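Type-2 restriction enzyme NlaIV (Neisseria lactamica, PDB 6QM2) cleaves double-stranded DNA endonucleolytically at the sequence 5'-GGNNCC-3', cutting after the third nucleotide to leave blunt ends with terminal 5'-phosphates. Local coordinates at residues R84-L89 against Y119-D124; W149-M155 against M185-L191; V195-E199 against W215-F219. The contacts are given in a common frame with arbitrary orientation. Where two conformers were deposited one is given. Numbering follows the deposited sequence.

How the contacts relate
The three contacts follow one another along the chain and meet around a shared hydrophobic zone. Contact 1 is centred about 18 Å from the centres of both others. In it the side chain of Met120 lies about 7 Å from the bound sodium ion, whose site is formed by Ser68, Asn70, Met73 and Pro75. Leu121 links the groups, with its CB 3.7 Å from CD1 of Leu191 in contact 2 and its CD1 3.4 Å from CZ of Phe219 and 3.7 Å from CG2 of Val195 in contact 3. Contacts 2 and 3, with centres about 16 Å apart, meet where Phe188 CZ packs 3.5 Å from Ala197 CB.

Contact 1 of 3, residues R84-L89 against Y119-D124; sequences RSRELL and YMLDVD
Residues 84-89 run from a loop into the start of strand 88-95, passing through Glu87 at phi/psi 58/51; residues 119-124 leave a 3-10 turn, with Asp122 N bonded to Tyr119 O (3.2 Å), and enter strand 124-132. Their ends pair in parallel, Leu89 with Asp124 (CA-CA 5.0 Å), through Asp124 N to Leu88 O at 3.0 Å. Water 3 accepts from Leu88 N and donates to Asp122 O where the backbones diverge; farther out, water 1 joins Ser85 O and Tyr119 O. The p rotamer of Tyr119 (chi1 55°) places its ring face under Ser85 CB, a CH-pi contact 3.4 Å from the centroid. Leu88 CD1 lies 4.0 Å from both Tyr119 CD1 and Met120 SD, while Leu88 CB packs 3.8 Å from Val123 CG2. The parallel pair, joined through helix 107-116, is a beta-alpha-beta connection consistent with the PD-(D/E)XK nuclease core. Strand 77-78 flanks Leu88 and Leu89, Pro75 touches Leu88 and Met120, and helix 215-227 covers Tyr119.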
loop_
_atom_site.group_PDB
_atom_site.type_symbol
_atom_site.label_atom_id
_atom_site.label_comp_id
_atom_site.label_asym_id
_atom_site.label_seq_id
_atom_site.Cartn_x
_atom_site.Cartn_y
_atom_site.Cartn_z
ATOM N N ARG A 84 -28.114 12.655 -11.903
ATOM C CA ARG A 84 -26.815 12.622 -11.221
ATOM C C ARG A 84 -26.668 13.691 -10.121
ATOM O O ARG A 84 -25.556 13.947 -9.651
ATOM C CB ARG A 84 -25.669 12.718 -12.251
ATOM C CG ARG A 84 -25.275 11.376 -12.871
ATOM C CD ARG A 84 -23.775 11.265 -13.160
ATOM N NE ARG A 84 -23.442 11.629 -14.533
ATOM C CZ ARG A 84 -23.660 10.860 -15.605
ATOM N NH1 ARG A 84 -24.229 9.656 -15.490
ATOM N NH2 ARG A 84 -23.317 11.303 -16.814
ATOM N N SER A 85 -27.775 14.323 -9.727
ATOM C CA SER A 85 -27.808 15.184 -8.550
ATOM C C SER A 85 -28.538 14.550 -7.364
ATOM O O SER A 85 -28.551 15.131 -6.281
ATOM C CB SER A 85 -28.448 16.533 -8.897
ATOM O OG SER A 85 -29.785 16.376 -9.334
ATOM N N ARG A 86 -29.138 13.375 -7.561
ATOM C CA ARG A 86 -29.871 12.676 -6.502
ATOM C C ARG A 86 -29.438 11.218 -6.459
ATOM O O ARG A 86 -28.841 10.714 -7.410
ATOM C CB ARG A 86 -31.387 12.751 -6.740
ATOM C CG ARG A 86 -31.968 14.157 -6.866
ATOM C CD ARG A 86 -31.918 14.899 -5.541
ATOM N NE ARG A 86 -32.577 16.210 -5.564
ATOM C CZ ARG A 86 -32.089 17.321 -6.127
ATOM N NH1 ARG A 86 -30.924 17.321 -6.777
ATOM N NH2 ARG A 86 -32.785 18.455 -6.052
ATOM N N GLU A 87 -29.752 10.554 -5.347
ATOM C CA GLU A 87 -29.435 9.136 -5.138
ATOM C C GLU A 87 -27.921 8.873 -5.263
ATOM O O GLU A 87 -27.483 7.983 -6.001
ATOM C CB GLU A 87 -30.255 8.243 -6.094
ATOM C CG GLU A 87 -31.738 8.604 -6.230
ATOM C CD GLU A 87 -32.483 8.671 -4.904
ATOM O OE1 GLU A 87 -32.222 7.825 -4.026
ATOM O OE2 GLU A 87 -33.341 9.568 -4.739
ATOM N N LEU A 88 -27.140 9.665 -4.525
ATOM C CA LEU A 88 -25.671 9.638 -4.577
ATOM C C LEU A 88 -25.100 8.846 -3.396
ATOM O O LEU A 88 -25.505 9.065 -2.252
ATOM C CB LEU A 88 -25.122 11.064 -4.554
ATOM C CG LEU A 88 -25.716 12.041 -5.574
ATOM C CD1 LEU A 88 -25.099 13.424 -5.429
ATOM C CD2 LEU A 88 -25.522 11.520 -6.985
ATOM N N LEU A 89 -24.153 7.949 -3.680
ATOM C CA LEU A 89 -23.603 7.029 -2.679
ATOM C C LEU A 89 -22.081 7.160 -2.557
ATOM O O LEU A 89 -21.365 7.066 -3.556
ATOM C CB LEU A 89 -23.966 5.592 -3.053
ATOM C CG LEU A 89 -23.566 4.476 -2.080
ATOM C CD1 LEU A 89 -24.195 4.684 -0.709
ATOM C CD2 LEU A 89 -23.947 3.119 -2.652
ATOM N N TYR A 119 -26.756 19.838 -3.519
ATOM C CA TYR A 119 -27.202 18.441 -3.465
ATOM C C TYR A 119 -26.146 17.416 -2.998
ATOM O O TYR A 119 -26.507 16.293 -2.620
ATOM C CB TYR A 119 -27.810 18.006 -4.808
ATOM C CG TYR A 119 -26.923 18.197 -6.027
ATOM C CD1 TYR A 119 -26.003 17.226 -6.407
ATOM C CD2 TYR A 119 -27.025 19.346 -6.816
ATOM C CE1 TYR A 119 -25.196 17.400 -7.528
ATOM C CE2 TYR A 119 -26.221 19.528 -7.934
ATOM C CZ TYR A 119 -25.314 18.551 -8.288
ATOM O OH TYR A 119 -24.527 18.727 -9.395
ATOM N N MET A 120 -24.864 17.791 -3.021
ATOM C CA MET A 120 -23.806 16.971 -2.412
ATOM C C MET A 120 -23.974 16.766 -0.901
ATOM O O MET A 120 -23.538 15.749 -0.367
ATOM C CB MET A 120 -22.421 17.560 -2.703
ATOM C CG MET A 120 -21.992 17.470 -4.158
ATOM S SD MET A 120 -21.978 15.774 -4.779
ATOM C CE MET A 120 -21.491 16.035 -6.484
ATOM N N LEU A 121 -24.622 17.708 -0.222
ATOM C CA LEU A 121 -24.905 17.568 1.212
ATOM C C LEU A 121 -25.887 16.438 1.550
ATOM O O LEU A 121 -25.966 16.026 2.710
ATOM C CB LEU A 121 -25.438 18.880 1.787
ATOM C CG LEU A 121 -24.476 20.070 1.738
ATOM C CD1 LEU A 121 -25.208 21.394 1.901
ATOM C CD2 LEU A 121 -23.392 19.924 2.792
ATOM N N ASP A 122 -26.639 15.959 0.555
ATOM C CA ASP A 122 -27.575 14.848 0.739
ATOM C C ASP A 122 -26.997 13.515 0.252
ATOM O O ASP A 122 -27.750 12.553 0.090
ATOM C CB ASP A 122 -28.899 15.148 0.011
ATOM C CG ASP A 122 -30.108 14.493 0.679
ATOM O OD1 ASP A 122 -30.389 14.828 1.848
ATOM O OD2 ASP A 122 -30.784 13.657 0.036
ATOM N N VAL A 123 -25.680 13.445 0.030
ATOM C CA VAL A 123 -25.019 12.174 -0.307
ATOM C C VAL A 123 -25.134 11.217 0.877
ATOM O O VAL A 123 -24.983 11.630 2.032
ATOM C CB VAL A 123 -23.524 12.362 -0.665
ATOM C CG1 VAL A 123 -22.809 11.017 -0.793
ATOM C CG2 VAL A 123 -23.370 13.159 -1.957
ATOM N N ASP A 124 -25.414 9.949 0.581
ATOM C CA ASP A 124 -25.474 8.905 1.604
ATOM C C ASP A 124 -24.113 8.220 1.720
ATOM O O ASP A 124 -23.499 7.866 0.706
ATOM C CB ASP A 124 -26.569 7.880 1.281
ATOM C CG ASP A 124 -27.971 8.436 1.484
ATOM O OD1 ASP A 124 -28.261 8.954 2.581
ATOM O OD2 ASP A 124 -28.792 8.346 0.549
HETATM O O HOH W 1 -28.202 14.565 -3.678
HETATM O O HOH W 2 -31.172 11.822 -2.893
HETATM O O HOH W 3 -27.797 12.009 -3.001
HETATM O O HOH W 4 -28.235 8.476 -2.066
#

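Contact 2 of 3, residues W149-M155 against M185-L191; sequences WQITRSM and MPMFECL
Trp149 opens a segment with no regular strand, running in the opposite sense to residues 185-191 and first meeting Phe188 (CA-CA 5.5 Å). Its p rotamer (chi1 49°) lays the indole against the backbone that enters helix 191-204: Cys190 CA stands 4.0 Å from the centroid of the six-membered ring and Leu191 CB 4.1 Å from that of the five-membered ring, both CH-pi contacts over the face, so the tryptophan covers the helix start. Cys190 is the N-cap, its side chain capping a backbone nitrogen of the helix. Gln150 O approaches Met187 CG at 3.4 Å, and Ile151 points its CA-to-CB bond away, its side chain packed on Tyr125 and Ile127 of strand 124-132. The contact thus fastens the loop after strand 138-147, outermost within this chain in the mixed sheet of the PD-(D/E)XK core, to the lead-in of a helix. At Thr152 the backbone becomes extended (phi/psi -130/164), and its O accepts from Phe188 N at 3.1 Å while lying 3.3 Å from Met187 CA in a CA-H...O contact. Phe188 points its CA-to-CB bond toward this segment, and its m rotamer (chi1 -65°) brings CD2 3.5 Å from Thr152 OG1, itself hydrogen-bonded to Val148 O, and CE2 3.5 Å from Arg153 O. Arg153, with chi1 p (56°) and chi2 and chi3 t, has CB 3.7 Å from Met187 CE and CD 3.9 Å from Met185 CB; its NH1 donates to Ser154 O at 3.0 Å. Ser154 N reaches Pro186 O through water 5 (3.0 and 2.8 Å). Met155 C lies 3.4 Å from Met185 CE.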
loop_
_atom_site.group_PDB
_atom_site.type_symbol
_atom_site.label_atom_id
_atom_site.label_comp_id
_atom_site.label_asym_id
_atom_site.label_seq_id
_atom_site.Cartn_x
_atom_site.Cartn_y
_atom_site.Cartn_z
ATOM N N TRP A 149 -23.369 15.241 7.757
ATOM C CA TRP A 149 -23.586 15.964 9.020
ATOM C C TRP A 149 -23.703 15.031 10.235
ATOM O O TRP A 149 -23.410 15.442 11.355
ATOM C CB TRP A 149 -24.790 16.940 8.936
ATOM C CG TRP A 149 -26.089 16.392 8.369
ATOM C CD1 TRP A 149 -26.474 16.382 7.050
ATOM C CD2 TRP A 149 -27.175 15.816 9.103
ATOM N NE1 TRP A 149 -27.715 15.812 6.918
ATOM C CE2 TRP A 149 -28.172 15.458 8.161
ATOM C CE3 TRP A 149 -27.400 15.555 10.463
ATOM C CZ2 TRP A 149 -29.380 14.855 8.539
ATOM C CZ3 TRP A 149 -28.604 14.950 10.840
ATOM C CH2 TRP A 149 -29.578 14.610 9.879
ATOM N N GLN A 150 -24.112 13.782 10.011
ATOM C CA GLN A 150 -24.203 12.777 11.082
ATOM C C GLN A 150 -22.854 12.170 11.501
ATOM O O GLN A 150 -22.757 11.577 12.575
ATOM C CB GLN A 150 -25.157 11.643 10.679
ATOM C CG GLN A 150 -26.610 12.070 10.536
ATOM C CD GLN A 150 -27.513 10.916 10.150
ATOM O OE1 GLN A 150 -27.298 10.257 9.132
ATOM N NE2 GLN A 150 -28.530 10.667 10.962
ATOM N N ILE A 151 -21.828 12.310 10.663
ATOM C CA ILE A 151 -20.510 11.728 10.945
ATOM C C ILE A 151 -19.409 12.775 11.142
ATOM O O ILE A 151 -18.231 12.427 11.121
ATOM C CB ILE A 151 -20.105 10.698 9.858
ATOM C CG1 ILE A 151 -19.809 11.371 8.507
ATOM C CG2 ILE A 151 -21.201 9.652 9.699
ATOM C CD1 ILE A 151 -19.392 10.400 7.424
ATOM N N THR A 152 -19.781 14.041 11.332
ATOM C CA THR A 152 -18.814 15.104 11.622
ATOM C C THR A 152 -19.257 15.903 12.834
ATOM O O THR A 152 -20.414 15.841 13.250
ATOM C CB THR A 152 -18.620 16.074 10.439
ATOM O OG1 THR A 152 -19.897 16.496 9.947
ATOM C CG2 THR A 152 -17.838 15.412 9.323
ATOM N N ARG A 153 -18.310 16.656 13.381
ATOM C CA ARG A 153 -18.515 17.444 14.587
ATOM C C ARG A 153 -17.658 18.704 14.534
ATOM O O ARG A 153 -16.976 18.960 13.537
ATOM C CB ARG A 153 -18.157 16.601 15.816
ATOM C CG ARG A 153 -16.740 16.030 15.821
ATOM C CD ARG A 153 -16.280 15.709 17.238
ATOM N NE ARG A 153 -15.093 14.852 17.272
ATOM C CZ ARG A 153 -13.833 15.252 17.077
ATOM N NH1 ARG A 153 -13.534 16.526 16.813
ATOM N NH2 ARG A 153 -12.853 14.353 17.138
ATOM N N SER A 154 -17.704 19.489 15.604
ATOM C CA SER A 154 -16.764 20.587 15.794
ATOM C C SER A 154 -15.472 20.054 16.413
ATOM O O SER A 154 -15.353 18.858 16.688
ATOM C CB SER A 154 -17.380 21.664 16.685
ATOM O OG SER A 154 -16.644 22.867 16.590
ATOM N N MET A 155 -14.504 20.946 16.607
ATOM C CA MET A 155 -13.249 20.626 17.300
ATOM C C MET A 155 -12.807 21.814 18.156
ATOM O O MET A 155 -13.474 22.849 18.197
ATOM C CB MET A 155 -12.147 20.268 16.292
ATOM C CG MET A 155 -11.557 21.469 15.551
ATOM S SD MET A 155 -10.284 21.101 14.335
ATOM C CE MET A 155 -9.267 19.911 15.200
ATOM N N MET A 185 -18.308 16.999 22.826
ATOM C CA MET A 185 -18.393 17.243 21.387
ATOM C C MET A 185 -19.198 16.148 20.691
ATOM O O MET A 185 -18.632 15.111 20.338
ATOM C CB MET A 185 -16.991 17.245 20.784
ATOM C CG MET A 185 -16.116 18.398 21.235
ATOM S SD MET A 185 -14.476 18.296 20.504
ATOM C CE MET A 185 -13.884 19.956 20.807
ATOM N N PRO A 186 -20.515 16.367 20.491
ATOM C CA PRO A 186 -21.328 15.428 19.716
ATOM C C PRO A 186 -21.315 15.758 18.224
ATOM O O PRO A 186 -20.788 16.799 17.815
ATOM C CB PRO A 186 -22.728 15.645 20.286
ATOM C CG PRO A 186 -22.753 17.095 20.591
ATOM C CD PRO A 186 -21.367 17.425 21.076
ATOM N N MET A 187 -21.921 14.878 17.431
ATOM C CA MET A 187 -22.043 15.082 15.990
ATOM C C MET A 187 -23.113 16.138 15.735
ATOM O O MET A 187 -23.943 16.401 16.610
ATOM C CB MET A 187 -22.429 13.782 15.277
ATOM C CG MET A 187 -21.514 12.589 15.531
ATOM S SD MET A 187 -19.786 12.848 15.078
ATOM C CE MET A 187 -19.050 13.145 16.684
ATOM N N PHE A 188 -23.096 16.733 14.543
ATOM C CA PHE A 188 -24.071 17.768 14.187
ATOM C C PHE A 188 -25.491 17.191 14.164
ATOM O O PHE A 188 -25.723 16.110 13.614
ATOM C CB PHE A 188 -23.748 18.422 12.841
ATOM C CG PHE A 188 -22.461 19.199 12.830
ATOM C CD1 PHE A 188 -22.382 20.447 13.438
ATOM C CD2 PHE A 188 -21.333 18.697 12.185
ATOM C CE1 PHE A 188 -21.197 21.175 13.419
ATOM C CE2 PHE A 188 -20.148 19.421 12.157
ATOM C CZ PHE A 188 -20.078 20.662 12.778
ATOM N N GLU A 189 -26.425 17.920 14.770
ATOM C CA GLU A 189 -27.812 17.464 14.926
ATOM C C GLU A 189 -28.604 17.499 13.616
ATOM O O GLU A 189 -29.499 16.676 13.406
ATOM C CB GLU A 189 -28.526 18.302 15.992
ATOM C CG GLU A 189 -27.980 18.077 17.398
ATOM C CD GLU A 189 -28.376 19.152 18.400
ATOM O OE1 GLU A 189 -29.149 20.079 18.061
ATOM O OE2 GLU A 189 -27.897 19.063 19.549
ATOM N N CYS A 190 -28.269 18.451 12.748
ATOM C CA CYS A 190 -28.945 18.615 11.468
ATOM C C CYS A 190 -28.018 19.207 10.408
ATOM O O CYS A 190 -26.925 19.697 10.716
ATOM C CB CYS A 190 -30.141 19.540 11.649
ATOM S SG CYS A 190 -29.662 21.200 12.176
ATOM N N LEU A 191 -28.486 19.168 9.163
ATOM C CA LEU A 191 -27.778 19.749 8.023
ATOM C C LEU A 191 -27.444 21.230 8.215
ATOM O O LEU A 191 -26.335 21.654 7.906
ATOM C CB LEU A 191 -28.608 19.572 6.746
ATOM C CG LEU A 191 -28.122 20.250 5.464
ATOM C CD1 LEU A 191 -26.719 19.790 5.118
ATOM C CD2 LEU A 191 -29.077 19.954 4.322
HETATM O O HOH W 5 -19.059 18.914 18.164
#

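Contact 3 of 3, residues V195-E199 against W215-F219; sequences VSAIE and WKRKF
Two successive helices, joined by the chain between residues 204 and 215, pack here as a splayed, roughly antiparallel pair. The short segments 195-199 and 215-219 approach to 10.9 Å between axes, with 137° between their N-to-C directions and Glu199 and Lys216 the nearest CA pair at 6.7 Å. Both are regular alpha-helical turns, marked by Glu199 N to Val195 O (2.8 Å) and Phe219 N to Trp215 O (3.0 Å), so residues four apart present their side chains on the same side. That spacing shapes the interface. Trp215 and Phe219, both with t chi1 (-155° and 176°), point their CA-to-CB bonds toward the other helix, and their rings leave a cleft that Val195, itself t (chi1 173°), fills: CG1 sits over the face of Phe219, 4.0 Å from the ring centroid in a CH-pi contact, and abuts the edge of the indole at 3.8 Å from Trp215 CZ3. The indole is a broad bump lying against residues 195-199. Glu199 CA covers a face of its six-membered ring at 4.3 Å from the centroid, Glu199 CG comes 3.7 Å from Trp215 CE3, and Ile198 CG2 meets Trp215 CZ2 at 3.8 Å. Ile114 of helix 107-116 touches both Ile198 and Trp215, so that a third helix closes the inner side, while Leu121 backs Phe219. The CA-to-CB bond of Glu199 points sideways, and its carboxylate comes close to the start of helix 215-227. A water accepts from Lys216 N at 3.3 Å and lies 3.0 Å from Glu199 OE2, and this carboxylate oxygen rests 3.6 Å from Lys216 CB.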
loop_
_atom_site.group_PDB
_atom_site.type_symbol
_atom_site.label_atom_id
_atom_site.label_comp_id
_atom_site.label_asym_id
_atom_site.label_seq_id
_atom_site.Cartn_x
_atom_site.Cartn_y
_atom_site.Cartn_z
ATOM N N VAL A 195 -23.706 23.023 7.974
ATOM C CA VAL A 195 -23.442 24.070 6.991
ATOM C C VAL A 195 -23.010 25.357 7.693
ATOM O O VAL A 195 -22.115 26.054 7.200
ATOM C CB VAL A 195 -24.663 24.319 6.067
ATOM C CG1 VAL A 195 -24.440 25.529 5.161
ATOM C CG2 VAL A 195 -24.954 23.081 5.220
ATOM N N SER A 196 -23.636 25.665 8.834
ATOM C CA SER A 196 -23.235 26.820 9.652
ATOM C C SER A 196 -21.776 26.722 10.085
ATOM O O SER A 196 -21.055 27.725 10.068
ATOM C CB SER A 196 -24.121 26.969 10.891
ATOM O OG SER A 196 -23.699 28.073 11.679
ATOM N N ALA A 197 -21.354 25.514 10.464
ATOM C CA ALA A 197 -19.953 25.251 10.794
ATOM C C ALA A 197 -19.046 25.485 9.586
ATOM O O ALA A 197 -18.013 26.151 9.715
ATOM C CB ALA A 197 -19.777 23.836 11.327
ATOM N N ILE A 198 -19.450 24.965 8.421
ATOM C CA ILE A 198 -18.695 25.164 7.173
ATOM C C ILE A 198 -18.560 26.658 6.891
ATOM O O ILE A 198 -17.460 27.132 6.628
ATOM C CB ILE A 198 -19.339 24.468 5.940
ATOM C CG1 ILE A 198 -19.389 22.933 6.098
ATOM C CG2 ILE A 198 -18.592 24.831 4.655
ATOM C CD1 ILE A 198 -18.049 22.227 6.075
ATOM N N GLU A 199 -19.673 27.390 6.968
ATOM C CA GLU A 199 -19.675 28.834 6.710
ATOM C C GLU A 199 -18.623 29.560 7.536
ATOM O O GLU A 199 -17.847 30.350 7.002
ATOM C CB GLU A 199 -21.050 29.450 7.003
ATOM C CG GLU A 199 -21.181 30.917 6.593
ATOM C CD GLU A 199 -22.344 31.634 7.261
ATOM O OE1 GLU A 199 -23.340 30.973 7.646
ATOM O OE2 GLU A 199 -22.256 32.875 7.393
ATOM N N TRP A 215 -20.597 34.104 1.267
ATOM C CA TRP A 215 -20.842 32.647 1.354
ATOM C C TRP A 215 -22.260 32.220 1.763
ATOM O O TRP A 215 -22.832 31.324 1.139
ATOM C CB TRP A 215 -19.823 31.974 2.303
ATOM C CG TRP A 215 -19.606 30.523 2.004
ATOM C CD1 TRP A 215 -18.608 29.993 1.245
ATOM C CD2 TRP A 215 -20.412 29.419 2.439
ATOM N NE1 TRP A 215 -18.737 28.625 1.174
ATOM C CE2 TRP A 215 -19.837 28.246 1.895
ATOM C CE3 TRP A 215 -21.562 29.304 3.234
ATOM C CZ2 TRP A 215 -20.374 26.971 2.122
ATOM C CZ3 TRP A 215 -22.101 28.037 3.457
ATOM C CH2 TRP A 215 -21.502 26.886 2.903
ATOM N N LYS A 216 -22.810 32.845 2.806
ATOM C CA LYS A 216 -24.133 32.471 3.339
ATOM C C LYS A 216 -25.237 32.696 2.310
ATOM O O LYS A 216 -26.034 31.794 2.041
ATOM C CB LYS A 216 -24.445 33.271 4.609
ATOM C CG LYS A 216 -25.733 32.881 5.334
ATOM C CD LYS A 216 -26.074 33.888 6.430
ATOM C CE LYS A 216 -27.566 33.932 6.731
ATOM N NZ LYS A 216 -28.087 32.611 7.173
ATOM N N ARG A 217 -25.270 33.905 1.747
ATOM C CA ARG A 217 -26.262 34.280 0.736
ATOM C C ARG A 217 -26.122 33.387 -0.499
ATOM O O ARG A 217 -27.092 32.763 -0.932
ATOM C CB ARG A 217 -26.116 35.765 0.360
ATOM C CG ARG A 217 -27.245 36.340 -0.497
ATOM C CD ARG A 217 -26.985 37.791 -0.905
ATOM N NE ARG A 217 -25.718 37.952 -1.636
ATOM C CZ ARG A 217 -25.512 37.672 -2.930
ATOM N NH1 ARG A 217 -26.489 37.204 -3.708
ATOM N NH2 ARG A 217 -24.302 37.862 -3.460
ATOM N N LYS A 218 -24.904 33.302 -1.032
ATOM C CA LYS A 218 -24.618 32.469 -2.208
ATOM C C LYS A 218 -25.056 31.016 -2.033
ATOM O O LYS A 218 -25.543 30.402 -2.983
ATOM C CB LYS A 218 -23.126 32.510 -2.568
ATOM C CG LYS A 218 -22.661 33.855 -3.104
ATOM C CD LYS A 218 -21.318 33.767 -3.811
ATOM C CE LYS A 218 -21.435 33.075 -5.161
ATOM N NZ LYS A 218 -20.282 33.397 -6.043
ATOM N N PHE A 219 -24.882 30.475 -0.827
ATOM C CA PHE A 219 -25.314 29.110 -0.533
ATOM C C PHE A 219 -26.839 28.986 -0.467
ATOM O O PHE A 219 -27.408 28.037 -1.017
ATOM C CB PHE A 219 -24.714 28.583 0.776
ATOM C CG PHE A 219 -25.215 27.218 1.138
ATOM C CD1 PHE A 219 -24.651 26.088 0.564
ATOM C CD2 PHE A 219 -26.302 27.059 1.997
ATOM C CE1 PHE A 219 -25.137 24.820 0.862
ATOM C CE2 PHE A 219 -26.796 25.796 2.299
ATOM C CZ PHE A 219 -26.212 24.673 1.732
HETATM O O HOH W 6 -21.048 34.322 5.120
#